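Local structure of sugar-binding transport ATP-binding protein (Pyrococcus horikoshii, 1V43) at residues L40-P45 against R211-N216; E127-E132 against K185-K190; E246-E251 against F286-E291. The protein probably binds and hydrolyses ATP to power sugar uptake, as the nucleotide-binding subunit of an ABC transporter. All blocks are in the same frame, centred on the assembly; numbering follows the deposited sequence.

Interaction 1: residues L40-P45 against R211-N216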
ATOM      1  N   LEU A  40     -14.797 -17.013   1.713  1.00 22.62           N
ATOM      2  CA  LEU A  40     -14.473 -16.540   3.046  1.00 22.38           C
ATOM      3  C   LEU A  40     -12.987 -16.271   3.178  1.00 21.66           C
ATOM      4  O   LEU A  40     -12.175 -17.136   2.883  1.00 17.85           O
ATOM      5  CB  LEU A  40     -14.872 -17.561   4.105  1.00 19.72           C
ATOM      6  CG  LEU A  40     -14.351 -17.199   5.509  1.00 26.95           C
ATOM      7  CD1 LEU A  40     -15.139 -16.006   6.070  1.00 19.55           C
ATOM      8  CD2 LEU A  40     -14.478 -18.398   6.435  1.00 30.79           C
ATOM      9  N   VAL A  41     -12.639 -15.064   3.609  1.00 20.77           N
ATOM     10  CA  VAL A  41     -11.238 -14.722   3.821  1.00 18.69           C
ATOM     11  C   VAL A  41     -10.911 -14.808   5.308  1.00 22.08           C
ATOM     12  O   VAL A  41     -11.671 -14.317   6.148  1.00 25.91           O
ATOM     13  CB  VAL A  41     -10.898 -13.276   3.380  1.00 20.94           C
ATOM     14  CG1 VAL A  41      -9.473 -12.942   3.811  1.00 19.50           C
ATOM     15  CG2 VAL A  41     -11.031 -13.127   1.868  1.00 13.76           C
ATOM     16  N   LEU A  42      -9.808 -15.473   5.636  1.00 21.78           N
ATOM     17  CA  LEU A  42      -9.357 -15.546   7.015  1.00 23.16           C
ATOM     18  C   LEU A  42      -8.252 -14.478   7.037  1.00 27.69           C
ATOM     19  O   LEU A  42      -7.202 -14.633   6.404  1.00 23.51           O
ATOM     20  CB  LEU A  42      -8.790 -16.921   7.347  1.00 23.25           C
ATOM     21  CG  LEU A  42      -9.710 -18.128   7.166  1.00 24.62           C
ATOM     22  CD1 LEU A  42      -8.968 -19.388   7.617  1.00 19.39           C
ATOM     23  CD2 LEU A  42     -11.012 -17.921   7.942  1.00 21.53           C
ATOM     24  N   LEU A  43      -8.524 -13.388   7.744  1.00 25.37           N
ATOM     25  CA  LEU A  43      -7.629 -12.245   7.823  1.00 25.39           C
ATOM     26  C   LEU A  43      -7.020 -12.065   9.200  1.00 26.83           C
ATOM     27  O   LEU A  43      -7.727 -12.086  10.208  1.00 24.75           O
ATOM     28  CB  LEU A  43      -8.403 -10.972   7.447  1.00 18.64           C
ATOM     29  CG  LEU A  43      -7.666  -9.634   7.534  1.00 24.41           C
ATOM     30  CD1 LEU A  43      -6.589  -9.582   6.470  1.00 19.43           C
ATOM     31  CD2 LEU A  43      -8.649  -8.477   7.348  1.00 24.29           C
ATOM     32  N   GLY A  44      -5.707 -11.857   9.238  1.00 24.54           N
ATOM     33  CA  GLY A  44      -5.037 -11.671  10.512  1.00 23.06           C
ATOM     34  C   GLY A  44      -3.530 -11.633  10.371  1.00 26.75           C
ATOM     35  O   GLY A  44      -2.996 -12.051   9.344  1.00 22.51           O
ATOM     36  N   PRO A  45      -2.809 -11.152  11.398  1.00 28.09           N
ATOM     37  CA  PRO A  45      -1.347 -11.080  11.334  1.00 29.67           C
ATOM     38  C   PRO A  45      -0.688 -12.452  11.365  1.00 35.09           C
ATOM     39  O   PRO A  45      -1.353 -13.473  11.598  1.00 35.57           O
ATOM     40  CB  PRO A  45      -0.992 -10.235  12.557  1.00 33.11           C
ATOM     41  CG  PRO A  45      -2.038 -10.646  13.549  1.00 33.54           C
ATOM     42  CD  PRO A  45      -3.305 -10.677  12.701  1.00 28.53           C
ATOM     43  N   ARG A 211     -17.281 -12.513   2.944  1.00 20.32           N
ATOM     44  CA  ARG A 211     -17.213 -12.330   4.373  1.00 20.62           C
ATOM     45  C   ARG A 211     -15.755 -12.434   4.764  1.00 20.90           C
ATOM     46  O   ARG A 211     -14.948 -13.042   4.065  1.00 20.28           O
ATOM     47  CB  ARG A 211     -18.047 -13.372   5.106  1.00 21.89           C
ATOM     48  CG  ARG A 211     -19.561 -13.087   5.087  1.00 24.91           C
ATOM     49  CD  ARG A 211     -20.250 -13.823   6.229  1.00 25.13           C
ATOM     50  NE  ARG A 211     -20.039 -15.266   6.174  1.00 21.39           N
ATOM     51  CZ  ARG A 211     -20.262 -16.087   7.194  1.00 24.81           C
ATOM     52  NH1 ARG A 211     -20.053 -17.392   7.072  1.00 20.04           N
ATOM     53  NH2 ARG A 211     -20.682 -15.599   8.351  1.00 23.61           N
ATOM     54  N   ILE A 212     -15.425 -11.822   5.883  1.00 18.40           N
ATOM     55  CA  ILE A 212     -14.072 -11.811   6.383  1.00 17.90           C
ATOM     56  C   ILE A 212     -14.119 -12.260   7.840  1.00 25.23           C
ATOM     57  O   ILE A 212     -14.976 -11.819   8.612  1.00 24.50           O
ATOM     58  CB  ILE A 212     -13.477 -10.357   6.329  1.00 20.30           C
ATOM     59  CG1 ILE A 212     -13.380  -9.851   4.893  1.00 22.11           C
ATOM     60  CG2 ILE A 212     -12.119 -10.331   6.954  1.00 18.92           C
ATOM     61  CD1 ILE A 212     -12.869  -8.403   4.799  1.00 22.22           C
ATOM     62  N   ALA A 213     -13.198 -13.136   8.206  1.00 25.45           N
ATOM     63  CA  ALA A 213     -13.096 -13.614   9.573  1.00 27.64           C
ATOM     64  C   ALA A 213     -11.750 -13.115  10.103  1.00 26.75           C
ATOM     65  O   ALA A 213     -10.703 -13.622   9.715  1.00 25.01           O
ATOM     66  CB  ALA A 213     -13.140 -15.134   9.600  1.00 22.74           C
ATOM     67  N   VAL A 214     -11.785 -12.119  10.978  1.00 22.85           N
ATOM     68  CA  VAL A 214     -10.568 -11.553  11.546  1.00 25.57           C
ATOM     69  C   VAL A 214     -10.096 -12.418  12.719  1.00 30.30           C
ATOM     70  O   VAL A 214     -10.873 -12.763  13.608  1.00 27.21           O
ATOM     71  CB  VAL A 214     -10.825 -10.122  12.046  1.00 27.98           C
ATOM     72  CG1 VAL A 214      -9.514  -9.443  12.425  1.00 16.93           C
ATOM     73  CG2 VAL A 214     -11.564  -9.339  10.986  1.00 27.50           C
ATOM     74  N   MET A 215      -8.818 -12.768  12.710  1.00 32.17           N
ATOM     75  CA  MET A 215      -8.245 -13.599  13.755  1.00 32.84           C
ATOM     76  C   MET A 215      -7.030 -12.947  14.392  1.00 33.40           C
ATOM     77  O   MET A 215      -6.304 -12.205  13.745  1.00 36.13           O
ATOM     78  CB  MET A 215      -7.844 -14.966  13.185  1.00 29.37           C
ATOM     79  CG  MET A 215      -9.010 -15.848  12.772  1.00 27.14           C
ATOM     80  SD  MET A 215      -8.435 -17.434  12.120  1.00 37.35           S
ATOM     81  CE  MET A 215      -7.957 -18.277  13.687  1.00 38.97           C
ATOM     82  N   ASN A 216      -6.822 -13.241  15.672  1.00 34.02           N
ATOM     83  CA  ASN A 216      -5.697 -12.722  16.443  1.00 32.53           C
ATOM     84  C   ASN A 216      -5.457 -13.697  17.599  1.00 34.79           C
ATOM     85  O   ASN A 216      -6.396 -14.062  18.310  1.00 33.37           O
ATOM     86  CB  ASN A 216      -6.014 -11.325  16.998  1.00 34.67           C
ATOM     87  CG  ASN A 216      -4.850 -10.727  17.783  1.00 36.77           C
ATOM     88  OD1 ASN A 216      -3.763 -10.528  17.246  1.00 37.97           O
ATOM     89  ND2 ASN A 216      -5.079 -10.445  19.059  1.00 37.92           N
TER
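L40 and L43 both hold CG anti to the backbone N (chi1 171° and 177°), yet they serve opposite faces of the sheet. On the face shared with R211, L42 and A213, the end of L40 swings back toward the partner strand, where CD1 lies 3.6 Å from R211 O and also touches the methyl of A213. L42 CD2 reaches that same methyl at 3.9 Å from A213 CB, so two leucines converge on one small residue. On the other face L43 and I212 run side by side in the same direction, with L43 CB 3.8 Å from I212 CG2, and A205 of helix 202-208 covers both.

The backbones are parallel. V41 N donates to R211 O (3.1 Å), and V41 O accepts from A213 N (2.8 Å); the next pair of bonds runs from L43 N to A213 O and from M215 N to L43 O. R211 turns its guanidinium out of the contact to a salt bridge with E38.

Here the central strand of the P-loop NTPase sheet meets its neighbour, and at G44 it gives way to the Walker A loop. G44 O accepts a hydrogen bond from K50 NZ, K50 being an ATP-binding residue. Apolar side chains and four backbone bonds thus fix the strand from which the nucleotide loop departs.

Interaction 2: residues E127-E132 against K185-K190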
ATOM      1  N   GLU A 127     -10.415 -22.390 -20.465  1.00 26.27           N
ATOM      2  CA  GLU A 127     -11.328 -21.368 -20.954  1.00 23.73           C
ATOM      3  C   GLU A 127     -11.714 -20.438 -19.794  1.00 25.64           C
ATOM      4  O   GLU A 127     -11.752 -19.215 -19.957  1.00 28.76           O
ATOM      5  CB  GLU A 127     -12.570 -22.024 -21.575  1.00 24.58           C
ATOM      6  CG  GLU A 127     -13.560 -21.061 -22.249  1.00 30.95           C
ATOM      7  CD  GLU A 127     -14.303 -20.160 -21.249  1.00 44.17           C
ATOM      8  OE1 GLU A 127     -14.735 -20.668 -20.185  1.00 40.85           O
ATOM      9  OE2 GLU A 127     -14.469 -18.951 -21.534  1.00 37.52           O
ATOM     10  N   LEU A 128     -11.977 -21.021 -18.625  1.00 22.72           N
ATOM     11  CA  LEU A 128     -12.356 -20.261 -17.438  1.00 25.50           C
ATOM     12  C   LEU A 128     -11.286 -19.265 -17.019  1.00 27.82           C
ATOM     13  O   LEU A 128     -11.602 -18.191 -16.529  1.00 22.38           O
ATOM     14  CB  LEU A 128     -12.664 -21.201 -16.267  1.00 20.76           C
ATOM     15  CG  LEU A 128     -14.053 -21.827 -16.343  1.00 23.68           C
ATOM     16  CD1 LEU A 128     -14.211 -22.896 -15.294  1.00 23.30           C
ATOM     17  CD2 LEU A 128     -15.091 -20.741 -16.168  1.00 22.03           C
ATOM     18  N   LEU A 129     -10.021 -19.625 -17.208  1.00 26.34           N
ATOM     19  CA  LEU A 129      -8.929 -18.729 -16.857  1.00 26.02           C
ATOM     20  C   LEU A 129      -8.466 -17.889 -18.061  1.00 27.40           C
ATOM     21  O   LEU A 129      -7.529 -17.101 -17.955  1.00 27.81           O
ATOM     22  CB  LEU A 129      -7.764 -19.543 -16.293  1.00 25.29           C
ATOM     23  CG  LEU A 129      -7.741 -19.904 -14.795  1.00 23.22           C
ATOM     24  CD1 LEU A 129      -7.630 -18.621 -13.986  1.00 19.38           C
ATOM     25  CD2 LEU A 129      -8.985 -20.706 -14.397  1.00 19.78           C
ATOM     26  N   GLN A 130      -9.131 -18.058 -19.202  1.00 32.18           N
ATOM     27  CA  GLN A 130      -8.778 -17.334 -20.420  1.00 32.30           C
ATOM     28  C   GLN A 130      -7.330 -17.591 -20.827  1.00 31.43           C
ATOM     29  O   GLN A 130      -6.604 -16.678 -21.216  1.00 28.68           O
ATOM     30  CB  GLN A 130      -9.012 -15.827 -20.232  1.00 40.03           C
ATOM     31  CG  GLN A 130     -10.484 -15.438 -20.198  1.00 48.34           C
ATOM     32  CD  GLN A 130     -10.756 -14.284 -19.246  1.00 64.60           C
ATOM     33  OE1 GLN A 130     -10.499 -14.384 -18.040  1.00 66.45           O
ATOM     34  NE2 GLN A 130     -11.279 -13.179 -19.781  1.00 63.48           N
ATOM     35  N   ILE A 131      -6.902 -18.840 -20.721  1.00 31.45           N
ATOM     36  CA  ILE A 131      -5.545 -19.188 -21.117  1.00 30.63           C
ATOM     37  C   ILE A 131      -5.555 -20.285 -22.181  1.00 27.63           C
ATOM     38  O   ILE A 131      -4.545 -20.943 -22.390  1.00 32.04           O
ATOM     39  CB  ILE A 131      -4.710 -19.676 -19.908  1.00 29.93           C
ATOM     40  CG1 ILE A 131      -5.491 -20.746 -19.142  1.00 24.78           C
ATOM     41  CG2 ILE A 131      -4.343 -18.497 -18.998  1.00 26.78           C
ATOM     42  CD1 ILE A 131      -4.662 -21.504 -18.132  1.00 23.15           C
ATOM     43  N   GLU A 132      -6.687 -20.483 -22.858  1.00 29.62           N
ATOM     44  CA  GLU A 132      -6.780 -21.536 -23.884  1.00 36.86           C
ATOM     45  C   GLU A 132      -5.713 -21.422 -24.966  1.00 39.10           C
ATOM     46  O   GLU A 132      -5.306 -22.429 -25.534  1.00 40.02           O
ATOM     47  CB  GLU A 132      -8.141 -21.538 -24.592  1.00 33.75           C
ATOM     48  CG  GLU A 132      -9.313 -21.069 -23.765  1.00 48.25           C
ATOM     49  CD  GLU A 132      -9.651 -19.598 -24.010  1.00 49.94           C
ATOM     50  OE1 GLU A 132      -8.895 -18.698 -23.559  1.00 44.57           O
ATOM     51  OE2 GLU A 132     -10.679 -19.353 -24.673  1.00 48.95           O
ATOM     52  N   LYS A 185     -11.580 -13.635  -7.764  1.00 22.84           N
ATOM     53  CA  LYS A 185     -12.912 -13.380  -7.229  1.00 21.92           C
ATOM     54  C   LYS A 185     -14.016 -13.633  -8.264  1.00 31.13           C
ATOM     55  O   LYS A 185     -15.001 -14.324  -7.981  1.00 27.18           O
ATOM     56  CB  LYS A 185     -13.000 -11.944  -6.682  1.00 23.40           C
ATOM     57  CG  LYS A 185     -14.339 -11.611  -5.988  1.00 27.82           C
ATOM     58  CD  LYS A 185     -14.844 -12.788  -5.143  1.00 28.14           C
ATOM     59  CE  LYS A 185     -16.193 -12.520  -4.501  1.00 31.75           C
ATOM     60  NZ  LYS A 185     -16.074 -11.783  -3.223  1.00 19.67           N
ATOM     61  N   LYS A 186     -13.858 -13.095  -9.471  1.00 31.22           N
ATOM     62  CA  LYS A 186     -14.864 -13.317 -10.511  1.00 25.87           C
ATOM     63  C   LYS A 186     -15.001 -14.792 -10.863  1.00 21.66           C
ATOM     64  O   LYS A 186     -16.103 -15.276 -11.092  1.00 22.76           O
ATOM     65  CB  LYS A 186     -14.518 -12.553 -11.777  1.00 28.52           C
ATOM     66  CG  LYS A 186     -14.625 -11.048 -11.684  1.00 31.36           C
ATOM     67  CD  LYS A 186     -14.181 -10.527 -13.037  1.00 43.00           C
ATOM     68  CE  LYS A 186     -14.152  -9.035 -13.135  1.00 51.23           C
ATOM     69  NZ  LYS A 186     -13.558  -8.689 -14.465  1.00 59.91           N
ATOM     70  N   LEU A 187     -13.872 -15.493 -10.933  1.00 18.64           N
ATOM     71  CA  LEU A 187     -13.877 -16.917 -11.224  1.00 22.27           C
ATOM     72  C   LEU A 187     -14.679 -17.674 -10.153  1.00 24.33           C
ATOM     73  O   LEU A 187     -15.510 -18.526 -10.469  1.00 29.35           O
ATOM     74  CB  LEU A 187     -12.448 -17.451 -11.250  1.00 23.75           C
ATOM     75  CG  LEU A 187     -12.317 -18.971 -11.372  1.00 21.14           C
ATOM     76  CD1 LEU A 187     -12.810 -19.382 -12.745  1.00 29.70           C
ATOM     77  CD2 LEU A 187     -10.871 -19.416 -11.156  1.00 16.92           C
ATOM     78  N   GLN A 188     -14.411 -17.366  -8.885  1.00 22.86           N
ATOM     79  CA  GLN A 188     -15.105 -18.025  -7.785  1.00 23.85           C
ATOM     80  C   GLN A 188     -16.604 -17.742  -7.820  1.00 23.96           C
ATOM     81  O   GLN A 188     -17.390 -18.623  -7.500  1.00 16.19           O
ATOM     82  CB  GLN A 188     -14.512 -17.598  -6.432  1.00 24.03           C
ATOM     83  CG  GLN A 188     -15.079 -18.353  -5.224  1.00 18.79           C
ATOM     84  CD  GLN A 188     -16.448 -17.833  -4.791  1.00 24.99           C
ATOM     85  OE1 GLN A 188     -17.223 -18.541  -4.150  1.00 26.39           O
ATOM     86  NE2 GLN A 188     -16.740 -16.588  -5.131  1.00 21.03           N
ATOM     87  N   GLN A 189     -17.003 -16.532  -8.221  1.00 23.70           N
ATOM     88  CA  GLN A 189     -18.431 -16.183  -8.302  1.00 29.23           C
ATOM     89  C   GLN A 189     -19.089 -16.904  -9.463  1.00 30.24           C
ATOM     90  O   GLN A 189     -20.302 -17.110  -9.484  1.00 29.05           O
ATOM     91  CB  GLN A 189     -18.633 -14.669  -8.490  1.00 26.15           C
ATOM     92  CG  GLN A 189     -18.216 -13.858  -7.291  1.00 30.72           C
ATOM     93  CD  GLN A 189     -18.329 -12.362  -7.535  1.00 35.94           C
ATOM     94  OE1 GLN A 189     -17.886 -11.857  -8.570  1.00 34.58           O
ATOM     95  NE2 GLN A 189     -18.902 -11.643  -6.572  1.00 29.88           N
ATOM     96  N   LYS A 190     -18.295 -17.254 -10.460  1.00 31.79           N
ATOM     97  CA  LYS A 190     -18.848 -17.977 -11.587  1.00 29.53           C
ATOM     98  C   LYS A 190     -19.001 -19.444 -11.155  1.00 27.17           C
ATOM     99  O   LYS A 190     -20.014 -20.088 -11.424  1.00 27.22           O
ATOM    100  CB  LYS A 190     -17.906 -17.859 -12.795  1.00 34.27           C
ATOM    101  CG  LYS A 190     -18.496 -18.363 -14.103  1.00 46.47           C
ATOM    102  CD  LYS A 190     -17.595 -18.042 -15.295  1.00 51.92           C
ATOM    103  CE  LYS A 190     -18.167 -18.633 -16.580  1.00 61.04           C
ATOM    104  NZ  LYS A 190     -17.259 -18.444 -17.756  1.00 67.22           N
TER
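L187 packs against two consecutive leucines, L128 and L129, and supplies the buried, apolar part of this contact. Its CD1 lies 4.0 Å from L128 CB, while CD2, the other branch of the fork, meets L129 CD2 at 4.0 Å, the L129 and L187 side chains crossing at about a right angle. CG of L187 stands anti to the backbone N (chi1 173°), which carries both methyls across to the facing segment. V152 of helix 147-156 touches L129 and L187 alike, closing a small apolar cluster among three helices.

The backbone turns away directly after this cluster. Q130 has positive phi (58°), and its N bonds back to E127 O at 3.0 Å as part of the Schellman motif that ends helix 115-128. That helix end is therefore set against the side of helix 174-191 within the ABC ATPase domain, and R149 donates hydrogen bonds to the carbonyl oxygens of L129 and Q130.

Toward solvent the contact thins to one chain at an exposed edge. K190, extended along its whole length, lies against L128, with L128 CD2 3.8 Å from K190 CE and 3.5 Å from K190 NZ. Its ammonium stops 4.1 Å from E127 OE1, beyond salt-bridge range, so any attraction between these opposite charges is probably modest. E127 and K190 are both exposed, and water could well screen the pair.

Interaction 3: residues E246-E251 against F286-E291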
ATOM      1  N   GLU A 246      -4.842   3.913   9.653  1.00 30.21           N
ATOM      2  CA  GLU A 246      -5.679   3.349  10.697  1.00 28.78           C
ATOM      3  C   GLU A 246      -6.649   4.296  11.398  1.00 23.91           C
ATOM      4  O   GLU A 246      -6.466   5.502  11.407  1.00 25.86           O
ATOM      5  CB  GLU A 246      -4.768   2.725  11.751  1.00 21.67           C
ATOM      6  CG  GLU A 246      -4.073   1.471  11.294  1.00 32.07           C
ATOM      7  CD  GLU A 246      -3.113   0.923  12.345  1.00 41.15           C
ATOM      8  OE1 GLU A 246      -3.302   1.229  13.550  1.00 33.52           O
ATOM      9  OE2 GLU A 246      -2.180   0.179  11.959  1.00 44.96           O
ATOM     10  N   MET A 247      -7.676   3.726  12.015  1.00 25.67           N
ATOM     11  CA  MET A 247      -8.651   4.514  12.764  1.00 23.80           C
ATOM     12  C   MET A 247      -7.948   5.181  13.939  1.00 28.54           C
ATOM     13  O   MET A 247      -7.140   4.547  14.612  1.00 32.90           O
ATOM     14  CB  MET A 247      -9.749   3.611  13.317  1.00 26.29           C
ATOM     15  CG  MET A 247     -10.660   4.296  14.347  1.00 25.22           C
ATOM     16  SD  MET A 247     -11.930   3.179  15.048  1.00 27.99           S
ATOM     17  CE  MET A 247     -12.884   2.779  13.563  1.00 22.05           C
ATOM     18  N   ASN A 248      -8.246   6.452  14.186  1.00 30.55           N
ATOM     19  CA  ASN A 248      -7.645   7.163  15.311  1.00 30.14           C
ATOM     20  C   ASN A 248      -8.261   6.644  16.611  1.00 30.99           C
ATOM     21  O   ASN A 248      -9.482   6.612  16.753  1.00 38.39           O
ATOM     22  CB  ASN A 248      -7.908   8.666  15.195  1.00 31.81           C
ATOM     23  CG  ASN A 248      -7.296   9.268  13.954  1.00 30.34           C
ATOM     24  OD1 ASN A 248      -7.997   9.638  13.008  1.00 34.59           O
ATOM     25  ND2 ASN A 248      -5.976   9.354  13.939  1.00 24.75           N
ATOM     26  N   ILE A 249      -7.420   6.224  17.550  1.00 30.44           N
ATOM     27  CA  ILE A 249      -7.899   5.727  18.840  1.00 32.53           C
ATOM     28  C   ILE A 249      -7.433   6.677  19.948  1.00 36.69           C
ATOM     29  O   ILE A 249      -6.243   6.780  20.236  1.00 35.37           O
ATOM     30  CB  ILE A 249      -7.369   4.298  19.130  1.00 32.30           C
ATOM     31  CG1 ILE A 249      -7.842   3.322  18.044  1.00 23.06           C
ATOM     32  CG2 ILE A 249      -7.873   3.820  20.475  1.00 34.69           C
ATOM     33  CD1 ILE A 249      -9.346   3.167  17.983  1.00 22.36           C
ATOM     34  N   LEU A 250      -8.381   7.379  20.559  1.00 38.38           N
ATOM     35  CA  LEU A 250      -8.052   8.327  21.615  1.00 42.59           C
ATOM     36  C   LEU A 250      -8.703   8.000  22.951  1.00 40.32           C
ATOM     37  O   LEU A 250      -9.899   7.745  23.029  1.00 45.34           O
ATOM     38  CB  LEU A 250      -8.462   9.743  21.199  1.00 41.65           C
ATOM     39  CG  LEU A 250      -7.830  10.296  19.926  1.00 34.37           C
ATOM     40  CD1 LEU A 250      -8.199  11.764  19.772  1.00 32.49           C
ATOM     41  CD2 LEU A 250      -6.329  10.124  19.987  1.00 34.92           C
ATOM     42  N   GLU A 251      -7.900   8.028  24.003  1.00 40.66           N
ATOM     43  CA  GLU A 251      -8.378   7.747  25.351  1.00 46.38           C
ATOM     44  C   GLU A 251      -9.160   8.948  25.877  1.00 41.60           C
ATOM     45  O   GLU A 251      -8.641  10.054  25.907  1.00 41.88           O
ATOM     46  CB  GLU A 251      -7.177   7.463  26.249  1.00 51.59           C
ATOM     47  CG  GLU A 251      -7.507   6.895  27.604  1.00 69.44           C
ATOM     48  CD  GLU A 251      -6.258   6.455  28.348  1.00 76.86           C
ATOM     49  OE1 GLU A 251      -6.379   6.068  29.530  1.00 79.89           O
ATOM     50  OE2 GLU A 251      -5.158   6.495  27.750  1.00 77.61           O
ATOM     51  N   PHE A 286     -11.977   6.280  22.390  1.00 37.46           N
ATOM     52  CA  PHE A 286     -12.695   6.986  21.332  1.00 37.46           C
ATOM     53  C   PHE A 286     -12.019   6.676  19.994  1.00 36.96           C
ATOM     54  O   PHE A 286     -10.796   6.638  19.908  1.00 36.70           O
ATOM     55  CB  PHE A 286     -12.632   8.492  21.596  1.00 36.66           C
ATOM     56  CG  PHE A 286     -13.133   9.343  20.458  1.00 40.06           C
ATOM     57  CD1 PHE A 286     -14.491   9.450  20.192  1.00 40.51           C
ATOM     58  CD2 PHE A 286     -12.243  10.052  19.664  1.00 36.20           C
ATOM     59  CE1 PHE A 286     -14.953  10.255  19.157  1.00 40.96           C
ATOM     60  CE2 PHE A 286     -12.699  10.857  18.630  1.00 38.42           C
ATOM     61  CZ  PHE A 286     -14.057  10.959  18.378  1.00 34.93           C
ATOM     62  N   GLY A 287     -12.815   6.465  18.955  1.00 33.05           N
ATOM     63  CA  GLY A 287     -12.244   6.165  17.660  1.00 31.04           C
ATOM     64  C   GLY A 287     -12.974   6.816  16.500  1.00 30.53           C
ATOM     65  O   GLY A 287     -14.206   6.834  16.453  1.00 29.81           O
ATOM     66  N   ILE A 288     -12.212   7.377  15.567  1.00 26.29           N
ATOM     67  CA  ILE A 288     -12.792   7.992  14.379  1.00 28.94           C
ATOM     68  C   ILE A 288     -11.753   7.834  13.287  1.00 23.04           C
ATOM     69  O   ILE A 288     -10.577   8.098  13.516  1.00 28.54           O
ATOM     70  CB  ILE A 288     -13.157   9.484  14.607  1.00 36.63           C
ATOM     71  CG1 ILE A 288     -13.864  10.018  13.363  1.00 32.65           C
ATOM     72  CG2 ILE A 288     -11.923  10.304  14.951  1.00 37.09           C
ATOM     73  CD1 ILE A 288     -14.300  11.436  13.492  1.00 46.77           C
ATOM     74  N   ARG A 289     -12.177   7.351  12.117  1.00 24.90           N
ATOM     75  CA  ARG A 289     -11.244   7.117  11.009  1.00 24.74           C
ATOM     76  C   ARG A 289     -10.830   8.393  10.289  1.00 22.91           C
ATOM     77  O   ARG A 289     -11.640   9.297  10.134  1.00 23.20           O
ATOM     78  CB  ARG A 289     -11.857   6.156   9.973  1.00 21.67           C
ATOM     79  CG  ARG A 289     -12.161   4.764  10.493  1.00 25.10           C
ATOM     80  CD  ARG A 289     -12.547   3.868   9.339  1.00 22.20           C
ATOM     81  NE  ARG A 289     -13.031   2.558   9.751  1.00 15.31           N
ATOM     82  CZ  ARG A 289     -12.269   1.504   9.992  1.00 17.30           C
ATOM     83  NH1 ARG A 289     -10.950   1.590   9.877  1.00 18.15           N
ATOM     84  NH2 ARG A 289     -12.833   0.339  10.295  1.00 20.85           N
ATOM     85  N   PRO A 290      -9.564   8.465   9.834  1.00 22.23           N
ATOM     86  CA  PRO A 290      -8.986   9.610   9.110  1.00 18.94           C
ATOM     87  C   PRO A 290      -9.920  10.071   7.980  1.00 28.65           C
ATOM     88  O   PRO A 290     -10.120  11.271   7.773  1.00 24.30           O
ATOM     89  CB  PRO A 290      -7.678   9.050   8.551  1.00 18.59           C
ATOM     90  CG  PRO A 290      -7.262   8.046   9.621  1.00 23.41           C
ATOM     91  CD  PRO A 290      -8.589   7.359   9.941  1.00 26.77           C
ATOM     92  N   GLU A 291     -10.491   9.102   7.267  1.00 23.38           N
ATOM     93  CA  GLU A 291     -11.396   9.383   6.156  1.00 26.27           C
ATOM     94  C   GLU A 291     -12.795   9.801   6.603  1.00 31.63           C
ATOM     95  O   GLU A 291     -13.637  10.102   5.760  1.00 27.10           O
ATOM     96  CB  GLU A 291     -11.518   8.168   5.224  1.00 25.46           C
ATOM     97  CG  GLU A 291     -12.228   6.959   5.855  1.00 28.11           C
ATOM     98  CD  GLU A 291     -11.263   5.946   6.472  1.00 26.18           C
ATOM     99  OE1 GLU A 291     -10.228   6.355   7.031  1.00 25.55           O
ATOM    100  OE2 GLU A 291     -11.550   4.734   6.403  1.00 21.70           O
TER
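M247 lays its terminal methyl on the guanidinium of R289: CE sits 3.7 Å above the plane, over its centre, and also lies 3.7 Å from R289 CG. The methionine reaches this place with CG anti to the backbone N (chi1 168°) and a bend at chi3 (-63°) that turns CE toward the arginine. On the way, M247 CG passes 3.7 Å from I288 N, and M247 SD lies 4.0 Å from G287 CA, where a side chain on G287 would clash with the sulphur. An alanine in place of M247 would probably open a gap beside G287 and leave this face of the R289 guanidinium without its methyl cover.

Behind these groups stands an antiparallel pairing. N248 and I288 form one hydrogen-bonded pair, with N248 N donating to I288 O at 2.9 Å and I288 N returning a bond to N248 O. L250 and F286 form the next, both bonds measuring 2.6 Å, L250 N to F286 O and F286 N to L250 O. Between them, I249 faces G287 in a non-hydrogen-bonded pair. L250 CB touches the F286 ring at its edge, and beyond the strand end the P290 ring packs on the E246 carbonyl, with P290 CD 3.2 Å from E246 O.

Further out, R289 is held by hydrogen bonds from NH2 to Y230 O and from NH1 to I242 O, while A239 of helix 236-241 and F363 of strand 361-364 touch M247. The pairing belongs to the MalK-type OB-fold region, and through R289 it is tied to Y230 of helix 226-231 and to I242, just after helix 236-241. The buried arginine probably keeps its charge, its N-H groups meeting backbone carbonyl oxygens while M247 supplies apolar cover over one face.

Interactions 1 and 2 both belong to the ABC ATPase region, their centres about 24 Å apart, and interaction 2 falls within the chain stretch between the two strands of interaction 1. K185 of the helix in interaction 2 touches F39, at the start of the strand that carries L40-P45. Interaction 3 follows later, in the OB-fold region, its centre about 21 Å from that of interaction 1 and 39 Å from that of interaction 2. Helix 236-241 touches both interaction 1 and interaction 3, consistent with a role at the junction of the two regions. In interaction 2, K186 makes a salt bridge to D315 of the second subunit, which interaction 3 touches only weakly.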